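Long-range contacts in probable aspartate aminotransferase 2 (Methanococcus jannaschii, PDB 2Z61), which catalyses the pyridoxal-phosphate-dependent transfer of an amino group from alanine to a furancarboxaldehyde phosphate, making the precursor of the furan moiety of methanofuran: residues V116-P121 against P137-F142; P184-D189 against L211-L216; F104-I109 against N128-L133. One frame throughout, in Å; residues are numbered along the deposited sequence.

Contact 1. Residues V116-P121 against P137-F142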
loop_
_atom_site.group_PDB
_atom_site.type_symbol
_atom_site.label_atom_id
_atom_site.label_comp_id
_atom_site.label_asym_id
_atom_site.label_seq_id
_atom_site.Cartn_x
_atom_site.Cartn_y
_atom_site.Cartn_z
ATOM N N VAL A 116 -5.853 -8.373 21.363
ATOM C CA VAL A 116 -4.590 -8.769 20.756
ATOM C C VAL A 116 -3.501 -8.413 21.752
ATOM O O VAL A 116 -3.473 -7.296 22.258
ATOM C CB VAL A 116 -4.346 -8.016 19.422
ATOM C CG1 VAL A 116 -2.987 -8.381 18.849
ATOM C CG2 VAL A 116 -5.447 -8.355 18.426
ATOM N N LEU A 117 -2.622 -9.368 22.051
ATOM C CA LEU A 117 -1.535 -9.152 23.000
ATOM C C LEU A 117 -0.316 -8.571 22.299
ATOM O O LEU A 117 0.143 -9.105 21.296
ATOM C CB LEU A 117 -1.135 -10.477 23.666
ATOM C CG LEU A 117 -2.180 -11.250 24.482
ATOM C CD1 LEU A 117 -1.719 -12.687 24.672
ATOM C CD2 LEU A 117 -2.401 -10.567 25.828
ATOM N N ILE A 118 0.212 -7.479 22.835
ATOM C CA ILE A 118 1.402 -6.854 22.273
ATOM C C ILE A 118 2.346 -6.556 23.427
ATOM O O ILE A 118 1.904 -6.310 24.547
ATOM C CB ILE A 118 1.060 -5.538 21.536
ATOM C CG1 ILE A 118 0.133 -4.678 22.403
ATOM C CG2 ILE A 118 0.417 -5.853 20.194
ATOM C CD1 ILE A 118 -0.326 -3.385 21.737
ATOM N N GLN A 119 3.645 -6.587 23.162
ATOM C CA GLN A 119 4.618 -6.322 24.216
ATOM C C GLN A 119 4.669 -4.844 24.630
ATOM O O GLN A 119 4.398 -3.950 23.822
ATOM C CB GLN A 119 6.006 -6.779 23.760
ATOM C CG GLN A 119 7.128 -6.528 24.759
ATOM C CD GLN A 119 8.395 -7.270 24.378
ATOM O OE1 GLN A 119 8.661 -7.495 23.196
ATOM N NE2 GLN A 119 9.192 -7.642 25.374
ATOM N N ASN A 120 5.000 -4.612 25.898
ATOM C CA ASN A 120 5.138 -3.270 26.465
ATOM C C ASN A 120 6.612 -3.173 26.860
ATOM O O ASN A 120 7.027 -3.785 27.840
ATOM C CB ASN A 120 4.276 -3.131 27.727
ATOM C CG ASN A 120 4.122 -1.679 28.189
ATOM O OD1 ASN A 120 4.949 -0.817 27.887
ATOM N ND2 ASN A 120 3.061 -1.418 28.940
ATOM N N PRO A 121 7.423 -2.394 26.121
ATOM C CA PRO A 121 7.161 -1.559 24.941
ATOM C C PRO A 121 7.192 -2.319 23.615
ATOM O O PRO A 121 7.689 -3.441 23.547
ATOM C CB PRO A 121 8.277 -0.535 25.014
ATOM C CG PRO A 121 9.434 -1.398 25.429
ATOM C CD PRO A 121 8.832 -2.255 26.537
ATOM N N PRO A 137 -6.154 -3.629 22.064
ATOM C CA PRO A 137 -4.748 -3.964 22.282
ATOM C C PRO A 137 -4.467 -4.196 23.761
ATOM O O PRO A 137 -4.782 -3.348 24.598
ATOM C CB PRO A 137 -4.016 -2.738 21.744
ATOM C CG PRO A 137 -4.959 -1.633 22.038
ATOM C CD PRO A 137 -6.299 -2.226 21.642
ATOM N N VAL A 138 -3.885 -5.346 24.086
ATOM C CA VAL A 138 -3.566 -5.665 25.472
ATOM C C VAL A 138 -2.059 -5.626 25.716
ATOM O O VAL A 138 -1.319 -6.506 25.262
ATOM C CB VAL A 138 -4.093 -7.070 25.876
ATOM C CG1 VAL A 138 -3.739 -7.355 27.329
ATOM C CG2 VAL A 138 -5.610 -7.151 25.680
ATOM N N PHE A 139 -1.598 -4.602 26.430
ATOM C CA PHE A 139 -0.179 -4.489 26.736
ATOM C C PHE A 139 0.200 -5.418 27.877
ATOM O O PHE A 139 -0.571 -5.599 28.814
ATOM C CB PHE A 139 0.183 -3.057 27.125
ATOM C CG PHE A 139 0.274 -2.121 25.966
ATOM C CD1 PHE A 139 -0.873 -1.563 25.408
ATOM C CD2 PHE A 139 1.510 -1.815 25.403
ATOM C CE1 PHE A 139 -0.790 -0.713 24.301
ATOM C CE2 PHE A 139 1.605 -0.967 24.296
ATOM C CZ PHE A 139 0.452 -0.415 23.745
ATOM N N CYS A 140 1.387 -6.013 27.790
ATOM C CA CYS A 140 1.876 -6.906 28.839
ATOM C C CYS A 140 3.353 -7.229 28.645
ATOM O O CYS A 140 3.879 -7.113 27.535
ATOM C CB CYS A 140 1.061 -8.206 28.862
ATOM S SG CYS A 140 1.241 -9.245 27.400
ATOM N N ASP A 141 4.028 -7.607 29.729
ATOM C CA ASP A 141 5.438 -7.975 29.642
ATOM C C ASP A 141 5.446 -9.325 28.951
ATOM O O ASP A 141 4.484 -10.081 29.070
ATOM C CB ASP A 141 6.071 -8.130 31.029
ATOM C CG ASP A 141 5.835 -6.931 31.915
ATOM O OD1 ASP A 141 5.877 -5.790 31.402
ATOM O OD2 ASP A 141 5.624 -7.131 33.131
ATOM N N PHE A 142 6.511 -9.645 28.230
ATOM C CA PHE A 142 6.538 -10.936 27.565
ATOM C C PHE A 142 7.215 -12.019 28.395
ATOM O O PHE A 142 8.247 -12.565 28.018
ATOM C CB PHE A 142 7.168 -10.812 26.167
ATOM C CG PHE A 142 6.161 -10.509 25.072
ATOM C CD1 PHE A 142 4.879 -10.068 25.394
ATOM C CD2 PHE A 142 6.487 -10.682 23.727
ATOM C CE1 PHE A 142 3.937 -9.806 24.402
ATOM C CE2 PHE A 142 5.548 -10.421 22.726
ATOM C CZ PHE A 142 4.270 -9.983 23.067
#
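Ile118 and Phe139 face each other as a bridged pair of two parallel strands, and with Phe142 they bury the most surface here. CG1 of Ile118 sits between the backbone N and the carbonyl carbon (chi1 47°), and from it CD1 reaches over one face of the Phe139 ring, offset toward the rim, 3.8 Å from the ring centroid. The same methyl meets CB of Pro137 at 3.7 Å, so the long arm of the isoleucine serves both proline and phenylalanine. Phe142, two residues past the end of its strand, lays one ring face against Gln119: CB of Gln119 stands over the ring centre, 3.6 Å from the centroid, and the side-chain amide stacks nearly flat on the ring, their planes 11° apart. An alanine in place of Phe142 would probably leave the chain of Gln119 without its flat support and open a gap beside the strand end. The backbone bond from Val138 N to Val116 O is short, at 2.7 Å. Strands 115-119 and 136-140 form a beta-alpha-beta unit with helix 125-132, whose Ile130 covers the Ile118 side; Leu147 of helix 144-150 meets Cys140 and Phe142, and strand 155-161 flanks strand 115-119, leaving 136-140 outermost in this chain.

Contact 2. Residues P184-D189 against L211-L216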
loop_
_atom_site.group_PDB
_atom_site.type_symbol
_atom_site.label_atom_id
_atom_site.label_comp_id
_atom_site.label_asym_id
_atom_site.label_seq_id
_atom_site.Cartn_x
_atom_site.Cartn_y
_atom_site.Cartn_z
ATOM N N PRO A 184 -4.622 -18.778 20.051
ATOM C CA PRO A 184 -5.069 -19.188 18.716
ATOM C C PRO A 184 -4.237 -18.741 17.511
ATOM O O PRO A 184 -4.067 -19.504 16.563
ATOM C CB PRO A 184 -6.525 -18.710 18.669
ATOM C CG PRO A 184 -6.590 -17.628 19.704
ATOM C CD PRO A 184 -5.707 -18.122 20.801
ATOM N N TYR A 185 -3.705 -17.523 17.537
ATOM C CA TYR A 185 -2.901 -17.057 16.410
ATOM C C TYR A 185 -1.624 -16.332 16.814
ATOM O O TYR A 185 -1.635 -15.492 17.707
ATOM C CB TYR A 185 -3.715 -16.130 15.492
ATOM C CG TYR A 185 -4.723 -16.850 14.641
ATOM C CD1 TYR A 185 -6.084 -16.758 14.915
ATOM C CD2 TYR A 185 -4.315 -17.657 13.584
ATOM C CE1 TYR A 185 -7.016 -17.455 14.156
ATOM C CE2 TYR A 185 -5.238 -18.358 12.820
ATOM C CZ TYR A 185 -6.586 -18.254 13.114
ATOM O OH TYR A 185 -7.505 -18.955 12.377
ATOM N N ILE A 186 -0.527 -16.675 16.150
ATOM C CA ILE A 186 0.760 -16.047 16.401
ATOM C C ILE A 186 1.132 -15.231 15.164
ATOM O O ILE A 186 1.258 -15.774 14.064
ATOM C CB ILE A 186 1.901 -17.084 16.655
ATOM C CG1 ILE A 186 1.848 -17.630 18.087
ATOM C CG2 ILE A 186 3.264 -16.419 16.445
ATOM C CD1 ILE A 186 0.691 -18.539 18.379
ATOM N N ILE A 187 1.276 -13.922 15.337
ATOM C CA ILE A 187 1.674 -13.052 14.235
ATOM C C ILE A 187 3.115 -12.684 14.562
ATOM O O ILE A 187 3.383 -11.946 15.505
ATOM C CB ILE A 187 0.779 -11.794 14.169
ATOM C CG1 ILE A 187 -0.674 -12.217 13.901
ATOM C CG2 ILE A 187 1.276 -10.846 13.080
ATOM C CD1 ILE A 187 -1.645 -11.061 13.782
ATOM N N SER A 188 4.052 -13.224 13.791
ATOM C CA SER A 188 5.470 -12.982 14.036
ATOM C C SER A 188 6.033 -11.924 13.091
ATOM O O SER A 188 6.047 -12.102 11.868
ATOM C CB SER A 188 6.238 -14.302 13.877
ATOM O OG SER A 188 7.546 -14.212 14.391
ATOM N N ASP A 189 6.494 -10.819 13.667
ATOM C CA ASP A 189 7.058 -9.723 12.891
ATOM C C ASP A 189 8.571 -9.906 12.924
ATOM O O ASP A 189 9.217 -9.608 13.923
ATOM C CB ASP A 189 6.650 -8.387 13.520
ATOM C CG ASP A 189 7.049 -7.199 12.670
ATOM O OD1 ASP A 189 6.648 -6.064 12.999
ATOM O OD2 ASP A 189 7.768 -7.404 11.670
ATOM N N LEU A 211 2.687 -23.766 9.575
ATOM C CA LEU A 211 1.995 -22.485 9.641
ATOM C C LEU A 211 0.509 -22.689 9.898
ATOM O O LEU A 211 -0.337 -22.047 9.269
ATOM C CB LEU A 211 2.199 -21.727 8.333
ATOM C CG LEU A 211 3.663 -21.591 7.913
ATOM C CD1 LEU A 211 3.744 -21.273 6.428
ATOM C CD2 LEU A 211 4.337 -20.519 8.754
ATOM N N GLU A 212 0.206 -23.591 10.826
ATOM C CA GLU A 212 -1.166 -23.904 11.193
ATOM C C GLU A 212 -1.814 -22.731 11.901
ATOM O O GLU A 212 -2.985 -22.421 11.668
ATOM C CB GLU A 212 -1.201 -25.123 12.116
ATOM C CG GLU A 212 -0.663 -26.397 11.484
ATOM C CD GLU A 212 -0.639 -27.570 12.452
ATOM O OE1 GLU A 212 -0.201 -28.669 12.042
ATOM O OE2 GLU A 212 -1.054 -27.392 13.623
ATOM N N LYS A 213 -1.057 -22.079 12.777
ATOM C CA LYS A 213 -1.593 -20.951 13.520
ATOM C C LYS A 213 -0.659 -19.743 13.566
ATOM O O LYS A 213 -0.738 -18.917 14.475
ATOM C CB LYS A 213 -1.955 -21.398 14.937
ATOM C CG LYS A 213 -0.809 -22.042 15.700
ATOM C CD LYS A 213 -1.296 -22.721 16.977
ATOM C CE LYS A 213 -2.203 -21.813 17.789
ATOM N NZ LYS A 213 -2.752 -22.490 18.998
ATOM N N THR A 214 0.229 -19.637 12.587
ATOM C CA THR A 214 1.126 -18.495 12.554
ATOM C C THR A 214 1.099 -17.751 11.224
ATOM O O THR A 214 0.866 -18.335 10.163
ATOM C CB THR A 214 2.608 -18.879 12.842
ATOM O OG1 THR A 214 3.365 -18.839 11.627
ATOM C CG2 THR A 214 2.706 -20.256 13.429
ATOM N N ILE A 215 1.310 -16.444 11.307
ATOM C CA ILE A 215 1.386 -15.600 10.127
ATOM C C ILE A 215 2.731 -14.916 10.302
ATOM O O ILE A 215 2.955 -14.198 11.269
ATOM C CB ILE A 215 0.267 -14.549 10.076
ATOM C CG1 ILE A 215 -1.095 -15.245 10.151
ATOM C CG2 ILE A 215 0.374 -13.761 8.779
ATOM C CD1 ILE A 215 -2.286 -14.315 10.006
ATOM N N LEU A 216 3.637 -15.185 9.378
ATOM C CA LEU A 216 4.978 -14.645 9.436
ATOM C C LEU A 216 5.107 -13.421 8.531
ATOM O O LEU A 216 4.742 -13.445 7.351
ATOM C CB LEU A 216 5.968 -15.739 9.021
ATOM C CG LEU A 216 7.463 -15.580 9.304
ATOM C CD1 LEU A 216 8.163 -16.890 8.986
ATOM C CD2 LEU A 216 8.048 -14.438 8.480
#
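Strands 185-189 and 214-216 run parallel with their axes 14° apart, joined by three hydrogen bonds, from Ile186 N to Lys213 O, Ile215 N to Ile186 O and Ser188 N to Ile215 O. Ile186 thus gives its N-H to one residue and its carbonyl to another two places on, the pattern of parallel pairing, and the CA of Thr214 also comes within 3.1 Å of Ile186 O. Lys213 buries the most surface. Its CG lies between the backbone N and the carbonyl carbon (chi1 55°), and a bend at chi3 (-49°) brings CE to 3.2 Å from Pro184 O. A long flexible chain suits this place, since its CB and CE methylenes lie against the carbonyl of Pro184 and its NZ goes on to bond Tyr180 O. Ile186 and Thr214 share one face, where their CB atoms stand 4.3 Å apart; Ile187 and Ile215, beta-branched residues well suited to an extended chain, share the other. Ser188 OG is hydrogen-bonded to Glu190 OE2. Strand 185-189 ends at Asp189, whose OD1 bonds Tyr126 OH, consistent with the aspartate that faces the cofactor's pyridine nitrogen in fold-type I enzymes. Helix 173-182 covers the face of Ile186 and Thr214 through Tyr180, and helix 98-109 the face of Ile187 and Ile215, while strands 155-161 and 232-235 flank the pair.

Contact 3. Residues F104-I109 against N128-L133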
loop_
_atom_site.group_PDB
_atom_site.type_symbol
_atom_site.label_atom_id
_atom_site.label_comp_id
_atom_site.label_asym_id
_atom_site.label_seq_id
_atom_site.Cartn_x
_atom_site.Cartn_y
_atom_site.Cartn_z
ATOM N N PHE A 104 -2.802 -6.412 6.639
ATOM C CA PHE A 104 -3.601 -7.436 5.980
ATOM C C PHE A 104 -3.731 -8.686 6.853
ATOM O O PHE A 104 -4.781 -9.333 6.868
ATOM C CB PHE A 104 -2.969 -7.813 4.636
ATOM C CG PHE A 104 -3.082 -6.747 3.576
ATOM C CD1 PHE A 104 -2.389 -6.873 2.372
ATOM C CD2 PHE A 104 -3.898 -5.635 3.763
ATOM C CE1 PHE A 104 -2.509 -5.908 1.365
ATOM C CE2 PHE A 104 -4.024 -4.666 2.765
ATOM C CZ PHE A 104 -3.327 -4.805 1.562
ATOM N N ALA A 105 -2.657 -9.025 7.572
ATOM C CA ALA A 105 -2.658 -10.199 8.449
ATOM C C ALA A 105 -3.710 -10.041 9.543
ATOM O O ALA A 105 -4.552 -10.922 9.734
ATOM C CB ALA A 105 -1.273 -10.394 9.072
ATOM N N LEU A 106 -3.652 -8.916 10.254
ATOM C CA LEU A 106 -4.613 -8.627 11.320
ATOM C C LEU A 106 -6.049 -8.610 10.779
ATOM O O LEU A 106 -6.960 -9.161 11.405
ATOM C CB LEU A 106 -4.282 -7.280 11.984
ATOM C CG LEU A 106 -3.085 -7.235 12.947
ATOM C CD1 LEU A 106 -2.726 -5.792 13.276
ATOM C CD2 LEU A 106 -3.411 -8.007 14.228
ATOM N N SER A 107 -6.246 -7.998 9.609
ATOM C CA SER A 107 -7.582 -7.915 9.009
ATOM C C SER A 107 -8.247 -9.260 8.762
ATOM O O SER A 107 -9.453 -9.409 8.958
ATOM C CB SER A 107 -7.533 -7.168 7.668
ATOM O OG SER A 107 -7.098 -5.829 7.824
ATOM N N SER A 108 -7.459 -10.237 8.331
ATOM C CA SER A 108 -7.988 -11.550 8.004
ATOM C C SER A 108 -8.425 -12.431 9.169
ATOM O O SER A 108 -9.119 -13.420 8.951
ATOM C CB SER A 108 -6.968 -12.317 7.157
ATOM O OG SER A 108 -5.782 -12.576 7.893
ATOM N N ILE A 109 -8.044 -12.081 10.397
ATOM C CA ILE A 109 -8.405 -12.916 11.540
ATOM C C ILE A 109 -9.001 -12.198 12.751
ATOM O O ILE A 109 -9.413 -12.847 13.707
ATOM C CB ILE A 109 -7.170 -13.730 12.033
ATOM C CG1 ILE A 109 -6.194 -12.812 12.780
ATOM C CG2 ILE A 109 -6.451 -14.365 10.849
ATOM C CD1 ILE A 109 -4.877 -13.486 13.154
ATOM N N ASN A 128 -2.421 0.987 16.830
ATOM C CA ASN A 128 -3.311 1.680 15.905
ATOM C C ASN A 128 -4.014 0.729 14.940
ATOM O O ASN A 128 -5.212 0.876 14.670
ATOM C CB ASN A 128 -2.552 2.771 15.144
ATOM C CG ASN A 128 -2.275 3.986 16.013
ATOM O OD1 ASN A 128 -3.107 4.357 16.846
ATOM N ND2 ASN A 128 -1.120 4.619 15.822
ATOM N N PHE A 129 -3.278 -0.257 14.431
ATOM C CA PHE A 129 -3.864 -1.241 13.527
ATOM C C PHE A 129 -4.961 -2.010 14.266
ATOM O O PHE A 129 -6.031 -2.265 13.718
ATOM C CB PHE A 129 -2.816 -2.262 13.058
ATOM C CG PHE A 129 -1.794 -1.719 12.094
ATOM C CD1 PHE A 129 -1.774 -0.374 11.740
ATOM C CD2 PHE A 129 -0.860 -2.576 11.516
ATOM C CE1 PHE A 129 -0.841 0.105 10.827
ATOM C CE2 PHE A 129 0.075 -2.106 10.600
ATOM C CZ PHE A 129 0.084 -0.761 10.255
ATOM N N ILE A 130 -4.677 -2.376 15.513
ATOM C CA ILE A 130 -5.616 -3.154 16.320
ATOM C C ILE A 130 -6.919 -2.408 16.603
ATOM O O ILE A 130 -8.003 -2.949 16.374
ATOM C CB ILE A 130 -4.935 -3.624 17.644
ATOM C CG1 ILE A 130 -3.882 -4.689 17.314
ATOM C CG2 ILE A 130 -5.982 -4.195 18.618
ATOM C CD1 ILE A 130 -2.788 -4.868 18.379
ATOM N N ARG A 131 -6.825 -1.173 17.084
ATOM C CA ARG A 131 -8.028 -0.390 17.352
ATOM C C ARG A 131 -8.818 -0.188 16.062
ATOM O O ARG A 131 -10.030 -0.426 16.016
ATOM C CB ARG A 131 -7.668 0.977 17.936
ATOM C CG ARG A 131 -7.182 0.933 19.366
ATOM C CD ARG A 131 -6.763 2.314 19.843
ATOM N NE ARG A 131 -6.362 2.303 21.246
ATOM C CZ ARG A 131 -7.048 1.700 22.212
ATOM N NH1 ARG A 131 -8.175 1.059 21.928
ATOM N NH2 ARG A 131 -6.609 1.740 23.463
ATOM N N PHE A 132 -8.126 0.250 15.013
ATOM C CA PHE A 132 -8.761 0.493 13.723
ATOM C C PHE A 132 -9.707 -0.638 13.328
ATOM O O PHE A 132 -10.769 -0.391 12.754
ATOM C CB PHE A 132 -7.700 0.667 12.632
ATOM C CG PHE A 132 -8.269 1.008 11.277
ATOM C CD1 PHE A 132 -8.440 2.334 10.891
ATOM C CD2 PHE A 132 -8.625 0.000 10.382
ATOM C CE1 PHE A 132 -8.955 2.662 9.627
ATOM C CE2 PHE A 132 -9.142 0.312 9.113
ATOM C CZ PHE A 132 -9.305 1.649 8.737
ATOM N N LEU A 133 -9.315 -1.874 13.633
ATOM C CA LEU A 133 -10.131 -3.041 13.298
ATOM C C LEU A 133 -11.151 -3.405 14.379
ATOM O O LEU A 133 -11.735 -4.489 14.347
ATOM C CB LEU A 133 -9.227 -4.242 13.005
ATOM C CG LEU A 133 -8.322 -4.110 11.775
ATOM C CD1 LEU A 133 -7.325 -5.264 11.730
ATOM C CD2 LEU A 133 -9.174 -4.100 10.515
#
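The Phe129 ring meets Leu106 at its edge: CD1 of the leucine lies near the ring plane, 4.1 Å from CD2, and the two side chains cross at about a right angle. No atom of residues 104-109 lies over either face of this ring; Leu251 of the second subunit also packs on Phe129. The closest approach is to the root of the side chain, CD1 of Leu106 standing 3.5 Å from CB of Phe129. With CG anti to the carbonyl carbon (chi1 -75°), Leu106 points across the contact; it buries the most surface, and CD1 also comes to CG1 of Ile130, at 4.3 Å. Leu133, the first residue to leave the second helix, packs against the first, with CD1 3.7 Å from CB of Leu106 and 3.6 Å from Ser107 N. Its CD2 lies 3.8 Å from OG of Ser107, a small residue that lets the leucine come close and whose hydroxyl is bonded to Phe103 O. No hydrogen bond joins the two segments, which meet through apolar contacts. Bonds from Ser107 O and Leu133 O to Ser3 and Arg5 of the second subunit place this helix pair at the dimer interface, over the central sheet of the large domain of a fold-type I aminotransferase.

From the N terminus, helix 98-109 comes first, then strand 115-119, helix 125-132 and strand 136-140. Contact 3 closes the loop between the two helices and contact 1 the loop between the two strands, so their segments alternate and the two contacts cross. Contact 1 pairs the two strands of the beta-alpha-beta unit whose helix, 125-132, also takes part in contact 3. Contact 2 follows in series, closing a helix-free loop between strands 185-189 and 214-219. It lies in the same sheet as contact 1, their centres about 16 Å apart and without touching. Contact 3 spans them: its Leu106, Ala105 and Ile109 rest on contact 2, its Ile130 on Val116, Ile118 and Pro137 of contact 1.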